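Local coordinates for NADP-dependent alcohol dehydrogenase (Entamoeba histolytica, PDB 2OUI), which catalyses the NADP-dependent interconversion of alcohols with aldehydes or ketones, as a zinc-containing tetramer, at residues Pro84-Asp89 with Gly293-Gly298; Leu25-Arg30 with Gly63-Val68; Arg193-Gly198 with Ala212-Asn217; Gly167-Val172 with Gly235-Val240. The protein carries 1 engineered substitution. One frame throughout, in Å; residues are numbered along the deposited sequence.

In the fold
Contact 1 joins the GroES-like part of the chain to the nucleotide-binding part, next to the zinc held by Cys37, His59 and Asp150; the side chain of Ile86 is about 7 Å from the metal. The other three contacts lie within one part or the other. Contact 2, whose centre is about 18 Å from that of contact 1, belongs to the sheet of the GroES-like domain. Contacts 3 and 4, with centres about 10 Å apart, share the parallel Rossmann sheet, where Phe195 N comes within 2.8 Å of Val170 O and strands 194-197 and 170-173 run side by side. Contact 2 is about 41 Å from both, centre to centre, across the middle of the chain.

Contact 1 of 4, residues Pro84-Asp89 with Gly293-Gly298; sequences PAITPD and GLTPGG
At the junction of the GroES-like and nucleotide-binding domains, beside the zinc site, two irregular loops meet where Ile86 packs against Gly297. The backbone bond is Gly298 N to Ile86 O, 3.1 Å, with an N-H...O angle of 144° and the donor tilted out of the carbonyl plane. Because Gly297 has no side chain, its CA also comes to 3.3 Å from Ile86 O, giving that oxygen a CA-H...O contact as well. Ile86, with CG1 anti to the carbonyl carbon (chi1 -83°), brings CD1 to 3.5 Å from Thr295 CG2 and 4.0 Å from Leu294 CD1. In this zinc-dependent alcohol dehydrogenase the setting is probably the active-site cleft: the Ile86 side chain lies about 4 Å from a bound cacodylate, probably from the crystallisation liquor, and its neighbour Ala85 touches the zinc ligands His59 and Asp150. A water bridges the loops, accepting from Ile86 N (3.1 Å) and donating to Pro296 O (3.0 Å). The same Pro296 O takes a bond from Thr295 OG1, a hydroxyl that also pairs with Thr153. Thr295 O, in contrast, is buried without a polar partner in the model. Pro84 closes the other end, its CG 3.5 Å from Gly298 N.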
loop_
_atom_site.group_PDB
_atom_site.type_symbol
_atom_site.label_atom_id
_atom_site.label_comp_id
_atom_site.label_asym_id
_atom_site.label_seq_id
_atom_site.Cartn_x
_atom_site.Cartn_y
_atom_site.Cartn_z
ATOM N N PRO A 84 12.470 19.276 14.421
ATOM C CA PRO A 84 12.016 19.065 13.032
ATOM C C PRO A 84 11.370 20.345 12.500
ATOM O O PRO A 84 10.795 21.095 13.282
ATOM C CB PRO A 84 10.979 17.937 13.157
ATOM C CG PRO A 84 10.432 18.078 14.597
ATOM C CD PRO A 84 11.606 18.620 15.421
ATOM N N ALA A 85 11.476 20.618 11.191
ATOM C CA ALA A 85 10.822 21.807 10.626
ATOM C C ALA A 85 9.307 21.710 10.827
ATOM O O ALA A 85 8.632 22.726 10.993
ATOM C CB ALA A 85 11.132 21.960 9.120
ATOM N N ILE A 86 8.796 20.469 10.783
ATOM C CA ILE A 86 7.356 20.180 10.897
ATOM C C ILE A 86 7.099 19.639 12.288
ATOM O O ILE A 86 7.730 18.659 12.724
ATOM C CB ILE A 86 6.839 19.203 9.786
ATOM C CG1 ILE A 86 6.531 19.970 8.466
ATOM C CG2 ILE A 86 5.542 18.500 10.207
ATOM C CD1 ILE A 86 7.659 20.860 7.924
ATOM N N THR A 87 6.218 20.328 13.002
ATOM C CA THR A 87 5.911 20.009 14.404
ATOM C C THR A 87 4.382 19.867 14.499
ATOM O O THR A 87 3.675 20.814 14.866
ATOM C CB THR A 87 6.387 21.138 15.381
ATOM O OG1 THR A 87 5.853 22.385 14.933
ATOM C CG2 THR A 87 7.910 21.240 15.448
ATOM N N PRO A 88 3.853 18.683 14.154
ATOM C CA PRO A 88 2.397 18.511 14.063
ATOM C C PRO A 88 1.614 18.654 15.383
ATOM O O PRO A 88 2.176 18.553 16.493
ATOM C CB PRO A 88 2.246 17.053 13.550
ATOM C CG PRO A 88 3.560 16.750 12.881
ATOM C CD PRO A 88 4.575 17.456 13.791
ATOM N N ASP A 89 0.321 18.897 15.241
ATOM C CA ASP A 89 -0.640 18.767 16.347
ATOM C C ASP A 89 -1.155 17.345 16.170
ATOM O O ASP A 89 -1.990 17.081 15.283
ATOM C CB ASP A 89 -1.792 19.752 16.159
ATOM C CG ASP A 89 -1.310 21.190 15.833
ATOM O OD1 ASP A 89 -0.797 21.887 16.741
ATOM O OD2 ASP A 89 -1.460 21.620 14.661
ATOM N N GLY A 293 4.195 16.668 -1.859
ATOM C CA GLY A 293 3.954 16.631 -0.416
ATOM C C GLY A 293 4.975 17.347 0.449
ATOM O O GLY A 293 6.159 17.311 0.197
ATOM N N LEU A 294 4.460 17.966 1.495
ATOM C CA LEU A 294 5.225 18.490 2.642
ATOM C C LEU A 294 5.877 17.397 3.506
ATOM O O LEU A 294 5.281 16.363 3.777
ATOM C CB LEU A 294 4.236 19.304 3.490
ATOM C CG LEU A 294 4.781 20.035 4.715
ATOM C CD1 LEU A 294 5.828 21.083 4.330
ATOM C CD2 LEU A 294 3.608 20.649 5.463
ATOM N N THR A 295 7.117 17.620 3.967
ATOM C CA THR A 295 7.809 16.586 4.748
ATOM C C THR A 295 7.057 16.169 6.017
ATOM O O THR A 295 6.413 17.008 6.668
ATOM C CB THR A 295 9.229 17.061 5.137
ATOM O OG1 THR A 295 9.882 16.054 5.932
ATOM C CG2 THR A 295 9.170 18.415 5.885
ATOM N N PRO A 296 7.156 14.884 6.392
ATOM C CA PRO A 296 6.872 14.469 7.755
ATOM C C PRO A 296 7.737 15.245 8.758
ATOM O O PRO A 296 8.781 15.812 8.403
ATOM C CB PRO A 296 7.310 12.989 7.760
ATOM C CG PRO A 296 7.109 12.547 6.336
ATOM C CD PRO A 296 7.519 13.733 5.532
ATOM N N GLY A 297 7.306 15.244 10.008
ATOM C CA GLY A 297 8.099 15.810 11.096
ATOM C C GLY A 297 7.787 15.068 12.384
ATOM O O GLY A 297 7.349 13.905 12.363
ATOM N N GLY A 298 8.050 15.719 13.513
ATOM C CA GLY A 298 7.958 15.046 14.803
ATOM C C GLY A 298 9.215 14.279 15.179
ATOM O O GLY A 298 10.167 14.171 14.400
HETATM O O HOH W 1 10.333 18.020 9.692
#

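Contact 2 of 4, residues Leu25-Arg30 with Gly63-Val68; sequences LDALVR and GQIVKV
With CG set between its backbone N and carbonyl carbon (chi1 69°) and the chain extended from there to NE, Arg30 runs alongside Gln64, whose CG is anti to its own N (chi1 -174°). The two side chains point the same way, and one oxygen, Gln64 OE1, receives both Arg30 NE at 2.8 Å and Arg30 NH2 at 2.6 Å. OE1 lies close to the guanidinium plane, but the amide is turned 48° against it, so both donors approach from the same face of the amide, NE tilted from its plane and NH2 well above it. Outside the pair, Gln64 NE2 is held by Gly78 O and Glu356 O, which would hold the amide in this rotation, while Arg30 NH2 also forms a salt bridge with Asp355 and Arg30 makes a cation-pi contact with Tyr353. The strands belong to the antiparallel part of the GroES-like domain's sheet, and their register slips by one residue at a classic beta bulge: Val66 and Lys67 both face Leu28. Leu28 O takes Val66 N at 2.8 Å and, weakly, Lys67 N at 3.3 Å; Leu28 N donates to Lys67 O. Val66, the extra residue, packs its CG2 3.7 Å from Leu28 CB and its CG1 3.7 Å from Arg30 CD, so that it touches both. On the face carrying Ala27, Val29, Ile65 and Val68, Ile65 CD1 reaches Val29 CG2 at 3.9 Å. Gly63 CA lies 3.7 Å from Val29 CG1, leaving no room for a side chain.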
loop_
_atom_site.group_PDB
_atom_site.type_symbol
_atom_site.label_atom_id
_atom_site.label_comp_id
_atom_site.label_asym_id
_atom_site.label_seq_id
_atom_site.Cartn_x
_atom_site.Cartn_y
_atom_site.Cartn_z
ATOM N N LEU A 25 2.094 21.286 27.593
ATOM C CA LEU A 25 2.736 20.334 26.700
ATOM C C LEU A 25 3.936 20.889 25.940
ATOM O O LEU A 25 4.565 20.142 25.176
ATOM C CB LEU A 25 1.729 19.796 25.665
ATOM C CG LEU A 25 0.500 19.034 26.165
ATOM C CD1 LEU A 25 -0.154 18.287 24.988
ATOM C CD2 LEU A 25 0.851 18.035 27.242
ATOM N N ASP A 26 4.244 22.179 26.129
ATOM C CA ASP A 26 5.224 22.865 25.271
ATOM C C ASP A 26 6.635 22.848 25.848
ATOM O O ASP A 26 6.833 22.520 27.006
ATOM C CB ASP A 26 4.828 24.325 25.090
ATOM C CG ASP A 26 3.403 24.498 24.612
ATOM O OD1 ASP A 26 2.867 23.572 23.975
ATOM O OD2 ASP A 26 2.842 25.591 24.856
ATOM N N ALA A 27 7.595 23.260 25.031
ATOM C CA ALA A 27 8.961 23.551 25.512
ATOM C C ALA A 27 9.457 24.831 24.884
ATOM O O ALA A 27 9.070 25.172 23.768
ATOM C CB ALA A 27 9.913 22.402 25.181
ATOM N N LEU A 28 10.302 25.551 25.607
ATOM C CA LEU A 28 11.006 26.678 25.044
ATOM C C LEU A 28 12.436 26.235 24.786
ATOM O O LEU A 28 13.033 25.562 25.629
ATOM C CB LEU A 28 10.990 27.870 25.999
ATOM C CG LEU A 28 9.606 28.433 26.373
ATOM C CD1 LEU A 28 9.787 29.695 27.181
ATOM C CD2 LEU A 28 8.752 28.731 25.108
ATOM N N VAL A 29 12.982 26.631 23.633
ATOM C CA VAL A 29 14.261 26.111 23.155
ATOM C C VAL A 29 15.159 27.271 22.702
ATOM O O VAL A 29 14.681 28.212 22.054
ATOM C CB VAL A 29 14.016 25.108 21.955
ATOM C CG1 VAL A 29 15.337 24.546 21.395
ATOM C CG2 VAL A 29 13.111 23.970 22.373
ATOM N N ARG A 30 16.449 27.220 23.052
ATOM C CA ARG A 30 17.426 28.181 22.513
ATOM C C ARG A 30 18.249 27.496 21.421
ATOM O O ARG A 30 18.567 26.301 21.543
ATOM C CB ARG A 30 18.323 28.733 23.639
ATOM C CG ARG A 30 19.286 27.732 24.247
ATOM C CD ARG A 30 20.079 28.419 25.410
ATOM N NE ARG A 30 21.065 27.544 26.040
ATOM C CZ ARG A 30 21.809 27.884 27.091
ATOM N NH1 ARG A 30 21.667 29.080 27.646
ATOM N NH2 ARG A 30 22.702 27.027 27.590
ATOM N N GLY A 63 18.783 22.498 19.116
ATOM C CA GLY A 63 18.626 23.475 20.180
ATOM C C GLY A 63 18.760 22.858 21.543
ATOM O O GLY A 63 19.026 21.666 21.676
ATOM N N GLN A 64 18.615 23.699 22.552
ATOM C CA GLN A 64 18.721 23.261 23.935
ATOM C C GLN A 64 17.469 23.711 24.685
ATOM O O GLN A 64 17.066 24.884 24.605
ATOM C CB GLN A 64 19.999 23.867 24.552
ATOM C CG GLN A 64 20.280 23.351 25.951
ATOM C CD GLN A 64 21.641 23.788 26.466
ATOM O OE1 GLN A 64 22.085 24.916 26.199
ATOM N NE2 GLN A 64 22.292 22.918 27.247
ATOM N N ILE A 65 16.835 22.794 25.414
ATOM C CA ILE A 65 15.649 23.137 26.225
ATOM C C ILE A 65 15.961 24.134 27.339
ATOM O O ILE A 65 16.867 23.894 28.131
ATOM C CB ILE A 65 15.035 21.877 26.885
ATOM C CG1 ILE A 65 14.871 20.753 25.852
ATOM C CG2 ILE A 65 13.703 22.211 27.597
ATOM C CD1 ILE A 65 13.875 21.044 24.777
ATOM N N VAL A 66 15.198 25.233 27.393
ATOM C CA VAL A 66 15.337 26.232 28.471
ATOM C C VAL A 66 14.125 26.244 29.404
ATOM O O VAL A 66 14.207 26.749 30.514
ATOM C CB VAL A 66 15.647 27.678 27.946
ATOM C CG1 VAL A 66 16.965 27.684 27.212
ATOM C CG2 VAL A 66 14.526 28.202 27.030
ATOM N N LYS A 67 12.996 25.682 28.956
ATOM C CA LYS A 67 11.802 25.593 29.808
ATOM C C LYS A 67 10.914 24.494 29.308
ATOM O O LYS A 67 10.787 24.329 28.106
ATOM C CB LYS A 67 11.013 26.890 29.756
ATOM C CG LYS A 67 9.887 27.001 30.817
ATOM C CD LYS A 67 9.191 28.348 30.733
ATOM C CE LYS A 67 8.128 28.510 31.831
ATOM N NZ LYS A 67 8.652 28.154 33.193
ATOM N N VAL A 68 10.304 23.730 30.210
ATOM C CA VAL A 68 9.299 22.733 29.778
ATOM C C VAL A 68 7.986 22.938 30.518
ATOM O O VAL A 68 7.989 23.360 31.672
ATOM C CB VAL A 68 9.761 21.248 29.990
ATOM C CG1 VAL A 68 11.006 20.907 29.165
ATOM C CG2 VAL A 68 9.976 20.936 31.468
#

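Contact 3 of 4, residues Arg193-Gly198 with Ala212-Asn217; sequences RIFAVG and ATDIIN
Phe195 and Asp214 begin the parallel pairing of strands 194-197 and 214-216, of a beta-alpha-beta unit of the Rossmann fold whose connecting helix is 201-209. This end is tight. Arg193 crosses Asp214 at about a right angle and binds it side-on: NE to OD1 at 3.0 Å and NH2 to OD2 at 2.9 Å, both nearly straight at 170°. OD1 and OD2 lie near the guanidinium plane, but the carboxylate is turned 55° against it, so both are met from above its own plane. Thr213 OG1 donates to Asp214 OD1, 2.7 Å away, while accepting from Ile194 N, and Ile194 O takes two donors, Thr213 N and Asp214 N. Phe195, its CG anti to the carbonyl carbon (chi1 -64°), brings CD2 to 3.4 Å from Asp214 CB and lies with CZ 3.4 Å above the centre of the Arg193 guanidinium. Ala196 bonds strand 214-216 through both its N (to Asp214 O) and its O (from Ile216 N). The Gly198 end, which in relatives faces the cofactor's adenosine ribose, is looser: no glycine side chain, one longer bond, Gly198 N to Ile216 O at 3.2 Å, and Gly198 O 3.2 Å from Ile216 O, two acceptors.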
loop_
_atom_site.group_PDB
_atom_site.type_symbol
_atom_site.label_atom_id
_atom_site.label_comp_id
_atom_site.label_asym_id
_atom_site.label_seq_id
_atom_site.Cartn_x
_atom_site.Cartn_y
_atom_site.Cartn_z
ATOM N N ARG A 193 20.285 2.755 -11.293
ATOM C CA ARG A 193 20.749 3.915 -12.035
ATOM C C ARG A 193 19.985 5.140 -11.534
ATOM O O ARG A 193 18.747 5.114 -11.417
ATOM C CB ARG A 193 20.514 3.688 -13.531
ATOM C CG ARG A 193 21.078 4.768 -14.406
ATOM C CD ARG A 193 21.138 4.298 -15.861
ATOM N NE ARG A 193 22.022 5.151 -16.641
ATOM C CZ ARG A 193 22.071 5.154 -17.965
ATOM N NH1 ARG A 193 21.279 4.338 -18.670
ATOM N NH2 ARG A 193 22.912 5.974 -18.586
ATOM N N ILE A 194 20.719 6.209 -11.189
ATOM C CA ILE A 194 20.078 7.450 -10.746
ATOM C C ILE A 194 20.594 8.627 -11.578
ATOM O O ILE A 194 21.791 8.936 -11.536
ATOM C CB ILE A 194 20.298 7.745 -9.208
ATOM C CG1 ILE A 194 19.701 6.640 -8.339
ATOM C CG2 ILE A 194 19.642 9.053 -8.814
ATOM C CD1 ILE A 194 20.202 6.687 -6.868
ATOM N N PHE A 195 19.702 9.242 -12.368
ATOM C CA PHE A 195 20.029 10.470 -13.105
ATOM C C PHE A 195 19.766 11.645 -12.180
ATOM O O PHE A 195 18.738 11.679 -11.517
ATOM C CB PHE A 195 19.121 10.635 -14.322
ATOM C CG PHE A 195 19.289 9.554 -15.354
ATOM C CD1 PHE A 195 18.505 8.404 -15.313
ATOM C CD2 PHE A 195 20.224 9.700 -16.356
ATOM C CE1 PHE A 195 18.684 7.403 -16.285
ATOM C CE2 PHE A 195 20.405 8.711 -17.332
ATOM C CZ PHE A 195 19.615 7.559 -17.291
ATOM N N ALA A 196 20.682 12.601 -12.160
ATOM C CA ALA A 196 20.550 13.801 -11.314
ATOM C C ALA A 196 20.625 15.006 -12.251
ATOM O O ALA A 196 21.660 15.266 -12.864
ATOM C CB ALA A 196 21.679 13.845 -10.275
ATOM N N VAL A 197 19.514 15.724 -12.373
ATOM C CA VAL A 197 19.434 16.859 -13.266
ATOM C C VAL A 197 19.795 18.113 -12.472
ATOM O O VAL A 197 19.064 18.534 -11.566
ATOM C CB VAL A 197 18.018 16.996 -13.861
ATOM C CG1 VAL A 197 17.925 18.235 -14.745
ATOM C CG2 VAL A 197 17.644 15.716 -14.636
ATOM N N GLY A 198 20.943 18.687 -12.798
ATOM C CA GLY A 198 21.373 19.935 -12.165
ATOM C C GLY A 198 22.443 20.568 -13.028
ATOM O O GLY A 198 22.951 19.951 -13.979
ATOM N N ALA A 212 24.185 9.128 -7.045
ATOM C CA ALA A 212 23.882 9.395 -8.483
ATOM C C ALA A 212 24.840 8.623 -9.376
ATOM O O ALA A 212 26.018 8.471 -9.056
ATOM C CB ALA A 212 23.994 10.879 -8.836
ATOM N N THR A 213 24.358 8.193 -10.546
ATOM C CA THR A 213 25.231 7.532 -11.508
ATOM C C THR A 213 25.431 8.353 -12.774
ATOM O O THR A 213 26.415 8.145 -13.497
ATOM C CB THR A 213 24.682 6.128 -11.922
ATOM O OG1 THR A 213 23.349 6.275 -12.403
ATOM C CG2 THR A 213 24.625 5.184 -10.737
ATOM N N ASP A 214 24.492 9.267 -13.054
ATOM C CA ASP A 214 24.461 9.998 -14.329
ATOM C C ASP A 214 24.035 11.445 -14.082
ATOM O O ASP A 214 22.863 11.697 -13.832
ATOM C CB ASP A 214 23.449 9.379 -15.308
ATOM C CG ASP A 214 23.825 7.976 -15.744
ATOM O OD1 ASP A 214 23.554 7.035 -14.957
ATOM O OD2 ASP A 214 24.364 7.815 -16.871
ATOM N N ILE A 215 24.976 12.381 -14.179
ATOM C CA ILE A 215 24.630 13.805 -14.106
ATOM C C ILE A 215 24.065 14.263 -15.443
ATOM O O ILE A 215 24.680 14.063 -16.478
ATOM C CB ILE A 215 25.870 14.685 -13.779
ATOM C CG1 ILE A 215 26.451 14.312 -12.407
ATOM C CG2 ILE A 215 25.503 16.175 -13.847
ATOM C CD1 ILE A 215 25.435 14.350 -11.276
ATOM N N ILE A 216 22.895 14.883 -15.404
ATOM C CA ILE A 216 22.285 15.440 -16.609
ATOM C C ILE A 216 22.297 16.971 -16.507
ATOM O O ILE A 216 21.584 17.562 -15.694
ATOM C CB ILE A 216 20.869 14.890 -16.789
ATOM C CG1 ILE A 216 20.902 13.348 -16.908
ATOM C CG2 ILE A 216 20.194 15.490 -18.021
ATOM C CD1 ILE A 216 21.561 12.819 -18.180
ATOM N N ASN A 217 23.159 17.578 -17.313
ATOM C CA ASN A 217 23.348 19.013 -17.328
ATOM C C ASN A 217 22.681 19.578 -18.578
ATOM O O ASN A 217 23.029 19.196 -19.677
ATOM C CB ASN A 217 24.845 19.324 -17.331
ATOM C CG ASN A 217 25.128 20.794 -17.078
ATOM O OD1 ASN A 217 24.592 21.652 -17.768
ATOM N ND2 ASN A 217 25.962 21.086 -16.080
#

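Contact 4 of 4, residues Gly167-Val172 with Gly235-Val240; sequences GDTVCV and GVDKVV
Asp168 crosses the side chain of Asp237 at a slant, OD1 lying 3.7 Å from Asp237 CB, and offers OD2 to Lys238. The lysine, bent at chi2 (-67°) and again at chi4, curls around that oxygen so that NZ meets Asp168 OD2 at 2.7 Å on the syn side, a salt bridge. A water closes the ring, donating to Asp168 OD1 and accepting from Lys238 NZ. Asp237 in turn takes Thr169 N on the anti lone pair of OD2, a 2.7 Å bond that is almost straight at 175°. Thr169 O replies by accepting Asp237 N at 2.9 Å and, weakly, Lys238 N, bracing the corner that the chain turns at Asp237. Past this corner, strands 170-172 and 238-240 run parallel, their axes 15° apart, as neighbouring central strands of the Rossmann sheet; strand 170-173 leads into a glycine-rich turn of the kind that in such folds usually meets the cofactor. Cys171 N bonds Lys238 O at 3.0 Å and Cys171 O takes Val240 N at 2.8 Å. Apolar contacts line both faces: Cys171 CB lies near Val236 CG2, and on the other face Val172 CG2 is 4.2 Å from Val240 CB. Two acidic groups thus sit close, Asp168 OD1 only 3.7 Å from Asp237 OD2, in a buried place. Lys238, Lys257 on Asp237 OD1 and Lys304 of a neighbouring subunit on Asp168 OD1 probably offset that repulsion, which would tie the charge balance of this sheet end partly to the tetramer.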
loop_
_atom_site.group_PDB
_atom_site.type_symbol
_atom_site.label_atom_id
_atom_site.label_comp_id
_atom_site.label_asym_id
_atom_site.label_seq_id
_atom_site.Cartn_x
_atom_site.Cartn_y
_atom_site.Cartn_z
ATOM N N GLY A 167 16.181 -1.682 -7.460
ATOM C CA GLY A 167 16.679 -1.698 -8.836
ATOM C C GLY A 167 16.060 -0.692 -9.798
ATOM O O GLY A 167 16.440 -0.665 -10.966
ATOM N N ASP A 168 15.154 0.163 -9.316
ATOM C CA ASP A 168 14.494 1.164 -10.175
ATOM C C ASP A 168 15.515 2.140 -10.759
ATOM O O ASP A 168 16.499 2.485 -10.097
ATOM C CB ASP A 168 13.478 2.001 -9.387
ATOM C CG ASP A 168 12.076 1.411 -9.409
ATOM O OD1 ASP A 168 11.806 0.468 -10.188
ATOM O OD2 ASP A 168 11.233 1.928 -8.658
ATOM N N THR A 169 15.274 2.571 -11.999
ATOM C CA THR A 169 16.052 3.647 -12.586
ATOM C C THR A 169 15.270 4.931 -12.251
ATOM O O THR A 169 14.075 5.036 -12.542
ATOM C CB THR A 169 16.168 3.439 -14.109
ATOM O OG1 THR A 169 16.948 2.261 -14.367
ATOM C CG2 THR A 169 16.831 4.646 -14.807
ATOM N N VAL A 170 15.946 5.903 -11.659
ATOM C CA VAL A 170 15.262 7.037 -11.068
ATOM C C VAL A 170 15.887 8.302 -11.642
ATOM O O VAL A 170 17.100 8.319 -11.931
ATOM C CB VAL A 170 15.404 7.020 -9.517
ATOM C CG1 VAL A 170 14.925 8.356 -8.857
ATOM C CG2 VAL A 170 14.647 5.797 -8.895
ATOM N N CYS A 171 15.075 9.343 -11.807
ATOM C CA CYS A 171 15.626 10.678 -12.096
ATOM C C CYS A 171 15.252 11.624 -10.959
ATOM O O CYS A 171 14.094 11.680 -10.570
ATOM C CB CYS A 171 15.064 11.234 -13.400
ATOM S SG CYS A 171 15.751 12.855 -13.823
ATOM N N VAL A 172 16.239 12.338 -10.423
ATOM C CA VAL A 172 15.981 13.438 -9.482
ATOM C C VAL A 172 16.195 14.751 -10.227
ATOM O O VAL A 172 17.291 14.993 -10.754
ATOM C CB VAL A 172 16.968 13.384 -8.287
ATOM C CG1 VAL A 172 16.725 14.581 -7.369
ATOM C CG2 VAL A 172 16.805 12.069 -7.528
ATOM N N GLY A 235 12.399 5.722 -21.139
ATOM C CA GLY A 235 12.129 6.583 -19.991
ATOM C C GLY A 235 12.643 5.950 -18.714
ATOM O O GLY A 235 13.210 4.854 -18.732
ATOM N N VAL A 236 12.446 6.642 -17.596
ATOM C CA VAL A 236 12.888 6.154 -16.291
ATOM C C VAL A 236 11.703 5.581 -15.530
ATOM O O VAL A 236 10.552 5.826 -15.903
ATOM C CB VAL A 236 13.548 7.297 -15.466
ATOM C CG1 VAL A 236 14.752 7.856 -16.192
ATOM C CG2 VAL A 236 12.531 8.426 -15.160
ATOM N N ASP A 237 11.970 4.825 -14.457
ATOM C CA ASP A 237 10.899 4.178 -13.681
ATOM C C ASP A 237 10.152 5.148 -12.781
ATOM O O ASP A 237 8.919 5.079 -12.694
ATOM C CB ASP A 237 11.472 3.039 -12.825
ATOM C CG ASP A 237 12.068 1.931 -13.667
ATOM O OD1 ASP A 237 11.387 1.450 -14.595
ATOM O OD2 ASP A 237 13.231 1.550 -13.441
ATOM N N LYS A 238 10.903 6.002 -12.075
ATOM C CA LYS A 238 10.345 6.919 -11.066
ATOM C C LYS A 238 11.091 8.262 -11.166
ATOM O O LYS A 238 12.248 8.308 -11.586
ATOM C CB LYS A 238 10.555 6.352 -9.659
ATOM C CG LYS A 238 10.012 4.906 -9.431
ATOM C CD LYS A 238 8.472 4.791 -9.497
ATOM C CE LYS A 238 8.036 3.347 -9.809
ATOM N NZ LYS A 238 8.559 2.375 -8.824
ATOM N N VAL A 239 10.428 9.338 -10.757
ATOM C CA VAL A 239 11.012 10.682 -10.827
ATOM C C VAL A 239 10.747 11.423 -9.505
ATOM O O VAL A 239 9.625 11.395 -8.983
ATOM C CB VAL A 239 10.425 11.516 -12.012
ATOM C CG1 VAL A 239 10.956 12.955 -11.972
ATOM C CG2 VAL A 239 10.741 10.877 -13.360
ATOM N N VAL A 240 11.793 12.065 -8.964
ATOM C CA VAL A 240 11.651 12.975 -7.814
ATOM C C VAL A 240 11.889 14.390 -8.334
ATOM O O VAL A 240 12.818 14.636 -9.114
ATOM C CB VAL A 240 12.697 12.680 -6.695
ATOM C CG1 VAL A 240 12.505 13.658 -5.540
ATOM C CG2 VAL A 240 12.606 11.224 -6.198
HETATM O O HOH W 2 9.180 -0.149 -10.415
#